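Local coordinates for DNA ligase (Aquifex aeolicus, PDB 3QWU), which probably joins nucleic acid ends as an ATP-dependent ligase of the RNA-ligase-like nucleotidyltransferase family, and binds adenosine and calcium, at residues Ile57-Leu62 and Arg227-Thr232; Ala73-Glu78 and Val216-Asp221; Thr109-Asp114 and Thr307-Lys312. One frame throughout, in Å; residues are numbered along the deposited sequence.

Contact 1 (Ile57-Leu62 and Arg227-Thr232); sequences IGRIFL and RAKYIT. With ADN (adenosine), chain C.
This is a short, twisted parallel strand pairing, in which the weakly bonded strand 58-60, outermost within its chain, lies beside 227-231 in the five-stranded sheet beside the adenosine pocket. The N-to-C directions of the short strands make an angle of 52°, and two backbone bonds bracket K229: its N reaches G58 O at 2.8 Å, and its O accepts I60 N at 3.2 Å, both nearly along the C=O axes. R59 and K229 leave the same face. K229 CG takes the crowded position between N and carbonyl carbon (chi1 61°), and bends in the outer chain bring NZ over one face of the R59 guanidinium, 2.9 Å from R59 CZ. Two donors of like charge meet there without bonding, which could disfavour protonation of the lysine. I231 CG1 lies at the edge of the same guanidinium, 3.7 Å from R59 NE. A water bridges I60 O and I231 N, and a second links F61 O to Y230 OH. In the second subunit a strand pairs antiparallel with R59 and I60, continuing the sheet. I57 CD1 packs 3.9 Å from ADN C2 and K229 CE 3.7 Å from ADN O5', consistent with the nucleotide pocket wall of a nucleotidyltransferase adenylation domain.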
# COMPACT_ATOMS: atom_id res chain seq x y z
N ILE A 57 13.45 -16.30 -6.47
CA ILE A 57 13.59 -17.04 -5.20
C ILE A 57 12.43 -16.70 -4.25
O ILE A 57 12.18 -15.55 -3.96
CB ILE A 57 14.91 -16.69 -4.50
CG1 ILE A 57 16.06 -16.72 -5.50
CG2 ILE A 57 15.10 -17.58 -3.25
CD1 ILE A 57 17.47 -16.63 -4.89
N GLY A 58 11.72 -17.69 -3.76
CA GLY A 58 10.70 -17.45 -2.75
C GLY A 58 11.27 -17.04 -1.39
O GLY A 58 12.45 -17.27 -1.08
N ARG A 59 10.40 -16.44 -0.61
CA ARG A 59 10.71 -15.88 0.67
C ARG A 59 9.96 -16.71 1.68
O ARG A 59 8.78 -16.93 1.51
CB ARG A 59 10.19 -14.42 0.69
CG ARG A 59 10.99 -13.43 1.57
CD ARG A 59 10.66 -11.92 1.31
NE ARG A 59 11.67 -11.14 0.55
CZ ARG A 59 11.47 -10.64 -0.69
NH1 ARG A 59 12.42 -9.94 -1.29
NH2 ARG A 59 10.31 -10.83 -1.37
N ILE A 60 10.64 -17.19 2.72
CA ILE A 60 9.95 -17.66 3.92
C ILE A 60 9.91 -16.55 4.95
O ILE A 60 10.87 -15.72 5.07
CB ILE A 60 10.58 -18.93 4.59
CG1 ILE A 60 12.09 -18.83 4.75
CG2 ILE A 60 10.24 -20.15 3.83
CD1 ILE A 60 12.78 -20.10 5.35
N PHE A 61 8.83 -16.55 5.73
CA PHE A 61 8.57 -15.53 6.75
C PHE A 61 8.84 -16.07 8.14
O PHE A 61 9.06 -15.29 9.08
CB PHE A 61 7.12 -15.05 6.67
CG PHE A 61 6.82 -14.10 5.50
CD1 PHE A 61 7.14 -14.44 4.18
CD2 PHE A 61 6.15 -12.90 5.74
CE1 PHE A 61 6.85 -13.56 3.11
CE2 PHE A 61 5.84 -12.01 4.70
CZ PHE A 61 6.19 -12.35 3.37
N LEU A 62 8.79 -17.40 8.29
CA LEU A 62 9.07 -18.04 9.60
C LEU A 62 10.31 -18.83 9.35
O LEU A 62 10.38 -19.61 8.42
CB LEU A 62 7.92 -18.94 10.07
CG LEU A 62 6.73 -18.21 10.70
CD1 LEU A 62 5.55 -19.15 11.06
CD2 LEU A 62 7.17 -17.45 11.94
N ARG A 227 15.63 -23.31 -3.74
CA ARG A 227 16.12 -22.13 -3.05
C ARG A 227 15.04 -21.41 -2.27
O ARG A 227 13.84 -21.49 -2.62
CB ARG A 227 16.67 -21.15 -4.08
CG ARG A 227 17.99 -21.53 -4.62
CD ARG A 227 17.95 -21.91 -6.10
NE ARG A 227 19.26 -22.48 -6.35
CZ ARG A 227 20.38 -21.77 -6.51
NH1 ARG A 227 20.35 -20.43 -6.57
NH2 ARG A 227 21.53 -22.41 -6.66
N ALA A 228 15.48 -20.68 -1.25
CA ALA A 228 14.59 -19.83 -0.44
C ALA A 228 15.39 -18.77 0.27
O ALA A 228 16.50 -18.99 0.64
CB ALA A 228 13.80 -20.64 0.57
N LYS A 229 14.81 -17.59 0.46
CA LYS A 229 15.54 -16.49 1.09
C LYS A 229 14.81 -15.97 2.34
O LYS A 229 13.57 -16.06 2.44
CB LYS A 229 15.77 -15.35 0.11
CG LYS A 229 14.49 -14.70 -0.45
CD LYS A 229 14.88 -13.45 -1.33
CE LYS A 229 13.98 -13.28 -2.56
NZ LYS A 229 12.61 -12.74 -2.32
N TYR A 230 15.58 -15.44 3.26
CA TYR A 230 15.03 -14.86 4.46
C TYR A 230 15.79 -13.56 4.75
O TYR A 230 17.03 -13.53 4.62
CB TYR A 230 15.15 -15.86 5.60
CG TYR A 230 14.65 -15.34 6.89
CD1 TYR A 230 15.52 -14.74 7.81
CD2 TYR A 230 13.29 -15.44 7.22
CE1 TYR A 230 15.02 -14.24 9.06
CE2 TYR A 230 12.78 -14.96 8.42
CZ TYR A 230 13.64 -14.34 9.35
OH TYR A 230 13.10 -13.84 10.52
N ILE A 231 15.02 -12.51 5.11
CA ILE A 231 15.52 -11.12 5.26
C ILE A 231 15.53 -10.72 6.75
O ILE A 231 14.66 -11.10 7.54
CB ILE A 231 14.64 -10.15 4.42
CG1 ILE A 231 14.38 -10.79 3.02
CG2 ILE A 231 15.24 -8.71 4.27
CD1 ILE A 231 15.51 -10.79 1.88
N THR A 232 16.54 -9.97 7.15
CA THR A 232 16.61 -9.46 8.52
C THR A 232 15.59 -8.34 8.71
O THR A 232 15.14 -7.71 7.75
CB THR A 232 17.99 -8.93 8.84
OG1 THR A 232 18.33 -7.86 7.92
CG2 THR A 232 19.05 -10.09 8.76
O5' ADN C . 15.85 -12.73 -5.71
C5' ADN C . 16.93 -12.69 -4.78
C4' ADN C . 18.01 -11.73 -5.29
O4' ADN C . 19.04 -11.50 -4.28
C3' ADN C . 18.72 -12.31 -6.50
O3' ADN C . 18.12 -11.99 -7.76
C2' ADN C . 20.14 -11.78 -6.38
O2' ADN C . 20.35 -10.68 -7.25
C1' ADN C . 20.32 -11.34 -4.93
N9 ADN C . 21.31 -12.14 -4.18
C8 ADN C . 22.18 -11.61 -3.30
N7 ADN C . 22.98 -12.56 -2.73
C5 ADN C . 22.56 -13.73 -3.27
C6 ADN C . 22.94 -15.13 -3.08
N6 ADN C . 23.95 -15.40 -2.20
N1 ADN C . 22.32 -16.09 -3.83
C2 ADN C . 21.31 -15.76 -4.68
N3 ADN C . 20.88 -14.48 -4.88
C4 ADN C . 21.47 -13.46 -4.22
O HOH W 1 11.98 -13.21 4.61
O HOH W 2 10.70 -14.98 11.07

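Contact 2 (Ala73-Glu78 and Val216-Asp221); sequences APFWVE and VVFKED. With ADN (adenosine), chain C.
Two antiparallel strands, 75-78 and 216-220, form the inner part of the adenylation-domain sheet; V216 and V217 fall in a sequence that reads like nucleotidyltransferase motif IV. The strands run at 157°, with W76 facing K219 and E78 facing V217 as hydrogen-bonded pairs, while F75-E220 and V77-F218 are non-hydrogen-bonded. The face carrying F75, V77 and F218 is mostly apolar, although E220 also leaves from it. F75, its CG in the crowded position between N and carbonyl carbon, and F218 lie side by side, their ring planes turned 84° apart, with F75 CE1 3.8 Å from F218 CD1. V77 CG2 comes against the edge of the F218 ring at F218 CD1, 3.5 Å away. Helices 63-70 and 195-210 cover this face, through L67 and I201. The other face carries the polar chemistry. E78 and K219 cross at about a right angle, both extended beyond CG, and K219 NZ meets E78 OE1 in a very short salt bridge of 2.5 Å, approaching from above the carboxylate plane. D158 is a second anion for NZ, and K173 and Q170 hold E78 OE2. V217 CG2 packs over the face of the six-membered ring, 3.6 Å from ADN N1, while the polar groups take N1 and N6. E78 OE1 accepts a weak bond from ADN N6 at 3.5 Å, while K219 NZ donates to ADN N1 at 2.9 Å.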
# COMPACT_ATOMS: atom_id res chain seq x y z
N ALA A 73 16.44 -32.10 2.16
CA ALA A 73 17.83 -32.48 2.23
C ALA A 73 18.60 -31.38 2.95
O ALA A 73 18.04 -30.34 3.28
CB ALA A 73 18.38 -32.69 0.80
N PRO A 74 19.87 -31.59 3.23
CA PRO A 74 20.69 -30.52 3.75
C PRO A 74 20.77 -29.36 2.79
O PRO A 74 20.50 -29.50 1.58
CB PRO A 74 22.07 -31.15 3.85
CG PRO A 74 21.84 -32.62 3.92
CD PRO A 74 20.62 -32.86 3.11
N PHE A 75 21.14 -28.20 3.33
CA PHE A 75 21.18 -27.02 2.53
C PHE A 75 22.31 -26.11 2.93
O PHE A 75 22.66 -25.95 4.11
CB PHE A 75 19.82 -26.27 2.56
CG PHE A 75 19.32 -26.04 3.92
CD1 PHE A 75 19.67 -24.90 4.61
CD2 PHE A 75 18.54 -27.00 4.55
CE1 PHE A 75 19.23 -24.70 5.90
CE2 PHE A 75 18.13 -26.83 5.83
CZ PHE A 75 18.46 -25.65 6.52
N TRP A 76 22.86 -25.48 1.91
CA TRP A 76 23.89 -24.48 2.09
C TRP A 76 23.25 -23.10 2.39
O TRP A 76 22.25 -22.72 1.78
CB TRP A 76 24.75 -24.41 0.83
CG TRP A 76 25.65 -25.61 0.62
CD1 TRP A 76 25.40 -26.70 -0.14
CD2 TRP A 76 26.94 -25.80 1.19
NE1 TRP A 76 26.46 -27.55 -0.12
CE2 TRP A 76 27.43 -27.04 0.70
CE3 TRP A 76 27.75 -25.05 2.05
CZ2 TRP A 76 28.67 -27.54 1.05
CZ3 TRP A 76 29.01 -25.55 2.39
CH2 TRP A 76 29.44 -26.80 1.90
N VAL A 77 23.86 -22.37 3.30
CA VAL A 77 23.40 -21.05 3.69
C VAL A 77 24.41 -20.07 3.21
O VAL A 77 25.58 -20.20 3.52
CB VAL A 77 23.21 -21.00 5.17
CG1 VAL A 77 22.88 -19.60 5.64
CG2 VAL A 77 22.06 -21.98 5.54
N GLU A 78 23.97 -19.15 2.37
CA GLU A 78 24.81 -18.10 1.78
C GLU A 78 24.30 -16.70 2.16
O GLU A 78 23.13 -16.53 2.37
CB GLU A 78 24.78 -18.20 0.25
CG GLU A 78 25.48 -19.39 -0.24
CD GLU A 78 25.58 -19.43 -1.75
OE1 GLU A 78 24.80 -18.74 -2.46
OE2 GLU A 78 26.48 -20.13 -2.22
N VAL A 216 19.99 -14.11 4.26
CA VAL A 216 20.65 -15.24 3.64
C VAL A 216 19.79 -15.83 2.56
O VAL A 216 18.57 -15.60 2.52
CB VAL A 216 20.97 -16.33 4.72
CG1 VAL A 216 21.82 -15.74 5.83
CG2 VAL A 216 19.64 -16.93 5.29
N VAL A 217 20.44 -16.60 1.67
CA VAL A 217 19.74 -17.51 0.73
C VAL A 217 20.03 -18.95 1.06
O VAL A 217 21.16 -19.32 1.22
CB VAL A 217 20.17 -17.28 -0.74
CG1 VAL A 217 19.32 -18.13 -1.69
CG2 VAL A 217 20.03 -15.84 -1.09
N PHE A 218 18.99 -19.77 1.16
CA PHE A 218 19.15 -21.18 1.45
C PHE A 218 19.11 -21.96 0.13
O PHE A 218 18.26 -21.68 -0.70
CB PHE A 218 18.02 -21.65 2.35
CG PHE A 218 17.90 -20.88 3.64
CD1 PHE A 218 18.75 -21.15 4.69
CD2 PHE A 218 16.91 -19.92 3.81
CE1 PHE A 218 18.65 -20.50 5.89
CE2 PHE A 218 16.82 -19.25 4.99
CZ PHE A 218 17.71 -19.55 6.06
N LYS A 219 20.04 -22.91 -0.05
CA LYS A 219 20.20 -23.69 -1.33
C LYS A 219 20.33 -25.18 -1.11
O LYS A 219 21.35 -25.66 -0.64
CB LYS A 219 21.39 -23.21 -2.14
CG LYS A 219 21.38 -21.70 -2.30
CD LYS A 219 22.32 -21.11 -3.34
CE LYS A 219 22.16 -19.55 -3.37
NZ LYS A 219 23.14 -18.84 -4.28
N GLU A 220 19.27 -25.90 -1.46
CA GLU A 220 19.18 -27.34 -1.25
C GLU A 220 20.28 -28.05 -2.01
O GLU A 220 20.53 -27.80 -3.17
CB GLU A 220 17.81 -27.91 -1.63
CG GLU A 220 17.51 -29.29 -0.99
CD GLU A 220 16.10 -29.74 -1.32
OE1 GLU A 220 15.89 -30.23 -2.43
OE2 GLU A 220 15.18 -29.55 -0.51
N ASP A 221 20.95 -28.94 -1.30
CA ASP A 221 22.12 -29.63 -1.83
C ASP A 221 21.54 -30.84 -2.55
O ASP A 221 21.54 -31.92 -2.04
CB ASP A 221 23.01 -30.02 -0.66
CG ASP A 221 24.33 -30.67 -1.09
OD1 ASP A 221 24.93 -30.21 -2.08
OD2 ASP A 221 24.76 -31.61 -0.38
O5' ADN C . 15.85 -12.73 -5.71
C5' ADN C . 16.93 -12.69 -4.78
C4' ADN C . 18.01 -11.73 -5.29
O4' ADN C . 19.04 -11.50 -4.28
C3' ADN C . 18.72 -12.31 -6.50
O3' ADN C . 18.12 -11.99 -7.76
C2' ADN C . 20.14 -11.78 -6.38
O2' ADN C . 20.35 -10.68 -7.25
C1' ADN C . 20.32 -11.34 -4.93
N9 ADN C . 21.31 -12.14 -4.18
C8 ADN C . 22.18 -11.61 -3.30
N7 ADN C . 22.98 -12.56 -2.73
C5 ADN C . 22.56 -13.73 -3.27
C6 ADN C . 22.94 -15.13 -3.08
N6 ADN C . 23.95 -15.40 -2.20
N1 ADN C . 22.32 -16.09 -3.83
C2 ADN C . 21.31 -15.76 -4.68
N3 ADN C . 20.88 -14.48 -4.88
C4 ADN C . 21.47 -13.46 -4.22

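Contact 3 (Thr109-Asp114 and Thr307-Lys312); sequences TDRLPD and TCKFRK
The R311 side chain, just after strand 303-310 in the C-terminal region, lies across helix 106-115 of the ligase region and meets it atom by atom. With CG anti to its carbonyl carbon, R311 places CB and CG beside the D110 carboxylate, CG 3.4 Å from D110 OD1. CD follows, 3.5 Å from D114 OD2. The chain bends at chi3 (81°), and NE stands 3.9 Å from the same D114 OD2; this salt bridge is long, and the oxygen lies well out of the guanidinium plane, so charge alone acts. At the tip NH2 lies 3.3 Å from P113 CB, which meets the guanidinium edge. The backbone at the root of this chain is held more firmly. D110, its CG anti to the backbone N (chi1 175°), offers a syn lone pair from each oxygen: OD1 takes R311 N at 2.9 Å with a nearly straight bond (168°), and OD2 takes K312 N, also at 2.9 Å. N315 gives OD2 a further bond from the following helix. R111, bent at chi2 and chi3, donates NH2 to K309 O at 3.1 Å and NE to the anti lone pair of D114 OD2, while NH1 bridges to D151. Main-chain N-H groups donating to D110, and R111 donating to K309 O, thus join the two regions, whereas R311 adds a looser electrostatic link in a largely polar junction.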
# COMPACT_ATOMS: atom_id res chain seq x y z
N THR A 109 28.93 -3.59 -17.52
CA THR A 109 29.79 -4.02 -18.64
C THR A 109 31.09 -3.20 -18.77
O THR A 109 32.14 -3.76 -19.01
CB THR A 109 29.08 -3.95 -20.01
OG1 THR A 109 27.92 -4.74 -19.95
CG2 THR A 109 30.01 -4.46 -21.15
N ASP A 110 31.00 -1.88 -18.63
CA ASP A 110 32.19 -1.00 -18.63
C ASP A 110 33.17 -1.38 -17.51
O ASP A 110 34.39 -1.39 -17.67
CB ASP A 110 31.72 0.45 -18.43
CG ASP A 110 32.86 1.44 -18.30
OD1 ASP A 110 33.56 1.39 -17.27
OD2 ASP A 110 33.05 2.27 -19.21
N ARG A 111 32.65 -1.68 -16.36
CA ARG A 111 33.51 -1.90 -15.22
C ARG A 111 33.94 -3.35 -14.94
O ARG A 111 34.68 -3.57 -13.99
CB ARG A 111 32.86 -1.30 -13.98
CG ARG A 111 32.60 0.18 -14.07
CD ARG A 111 33.87 0.98 -14.14
NE ARG A 111 34.76 0.64 -13.03
CZ ARG A 111 34.62 1.11 -11.79
NH1 ARG A 111 35.45 0.71 -10.86
NH2 ARG A 111 33.66 1.96 -11.49
N LEU A 112 33.53 -4.32 -15.77
CA LEU A 112 33.93 -5.73 -15.61
C LEU A 112 35.41 -5.94 -15.29
O LEU A 112 35.76 -6.68 -14.37
CB LEU A 112 33.53 -6.53 -16.85
CG LEU A 112 32.03 -6.84 -17.00
CD1 LEU A 112 31.74 -7.79 -18.22
CD2 LEU A 112 31.47 -7.44 -15.71
N PRO A 113 36.31 -5.27 -16.03
CA PRO A 113 37.74 -5.48 -15.76
C PRO A 113 38.24 -5.01 -14.39
O PRO A 113 39.18 -5.57 -13.83
CB PRO A 113 38.44 -4.71 -16.90
CG PRO A 113 37.33 -4.62 -18.03
CD PRO A 113 36.07 -4.45 -17.23
N ASP A 114 37.61 -4.02 -13.83
CA ASP A 114 37.85 -3.68 -12.45
C ASP A 114 37.15 -4.57 -11.45
O ASP A 114 37.59 -4.66 -10.29
CB ASP A 114 37.43 -2.25 -12.22
CG ASP A 114 38.23 -1.30 -13.05
OD1 ASP A 114 39.44 -1.55 -13.16
OD2 ASP A 114 37.66 -0.34 -13.59
N THR A 307 25.84 8.41 -7.74
CA THR A 307 27.17 8.72 -8.26
C THR A 307 27.94 7.48 -8.64
O THR A 307 27.95 6.51 -7.92
CB THR A 307 28.00 9.60 -7.27
OG1 THR A 307 29.29 9.92 -7.86
CG2 THR A 307 28.25 8.90 -5.95
N CYS A 308 28.58 7.47 -9.79
CA CYS A 308 29.30 6.26 -10.23
C CYS A 308 30.36 6.61 -11.27
O CYS A 308 30.39 7.73 -11.78
CB CYS A 308 28.31 5.22 -10.74
SG CYS A 308 27.27 5.82 -12.11
N LYS A 309 31.27 5.67 -11.52
CA LYS A 309 32.53 5.87 -12.30
C LYS A 309 32.60 5.02 -13.56
O LYS A 309 32.29 3.84 -13.51
CB LYS A 309 33.68 5.37 -11.47
CG LYS A 309 34.56 6.36 -10.90
CD LYS A 309 35.41 5.67 -9.81
CE LYS A 309 36.71 5.09 -10.36
NZ LYS A 309 37.57 4.42 -9.35
N PHE A 310 33.08 5.56 -14.66
CA PHE A 310 33.25 4.76 -15.86
C PHE A 310 34.64 4.88 -16.44
O PHE A 310 35.26 5.92 -16.30
CB PHE A 310 32.30 5.16 -16.98
CG PHE A 310 30.89 5.09 -16.63
CD1 PHE A 310 30.34 6.00 -15.74
CD2 PHE A 310 30.05 4.18 -17.26
CE1 PHE A 310 28.99 5.96 -15.42
CE2 PHE A 310 28.69 4.15 -16.98
CZ PHE A 310 28.15 5.02 -16.05
N ARG A 311 35.09 3.82 -17.10
CA ARG A 311 36.29 3.84 -17.93
C ARG A 311 36.03 4.58 -19.25
O ARG A 311 36.91 5.30 -19.75
CB ARG A 311 36.77 2.42 -18.20
CG ARG A 311 36.93 1.62 -16.89
CD ARG A 311 37.67 0.35 -17.06
NE ARG A 311 39.11 0.58 -17.07
CZ ARG A 311 40.03 -0.37 -17.25
NH1 ARG A 311 41.32 -0.03 -17.25
NH2 ARG A 311 39.67 -1.64 -17.43
N LYS A 312 34.80 4.48 -19.77
CA LYS A 312 34.44 5.14 -21.00
C LYS A 312 33.30 6.12 -20.81
O LYS A 312 32.25 5.76 -20.25
CB LYS A 312 33.97 4.11 -22.01
CG LYS A 312 35.00 3.13 -22.49
CD LYS A 312 34.64 2.66 -23.92
CE LYS A 312 35.60 1.56 -24.46
NZ LYS A 312 35.17 1.13 -25.83

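How the contacts relate
Contacts 1 and 2 are adjacent strand pairs of one sheet, their centres 11 Å apart. Strands 215-220 and 227-231 follow each other in the chain and pair: A228 O lies 2.7 Å from F218 N and Y230 O 3.0 Å from V216 N, both probable hydrogen bonds. Together they reach the nucleoside at two points, contact 2 at N1 and N6 and over one face of the adenine, contact 1 at the base and the O5' end of the ribose. Along the chain contact 2 is nested within the loop closed by contact 1. Contact 3 stands apart: its centre is about 32 Å from each of the others, its nearest atoms about 18 Å from contact 2, away from the pocket.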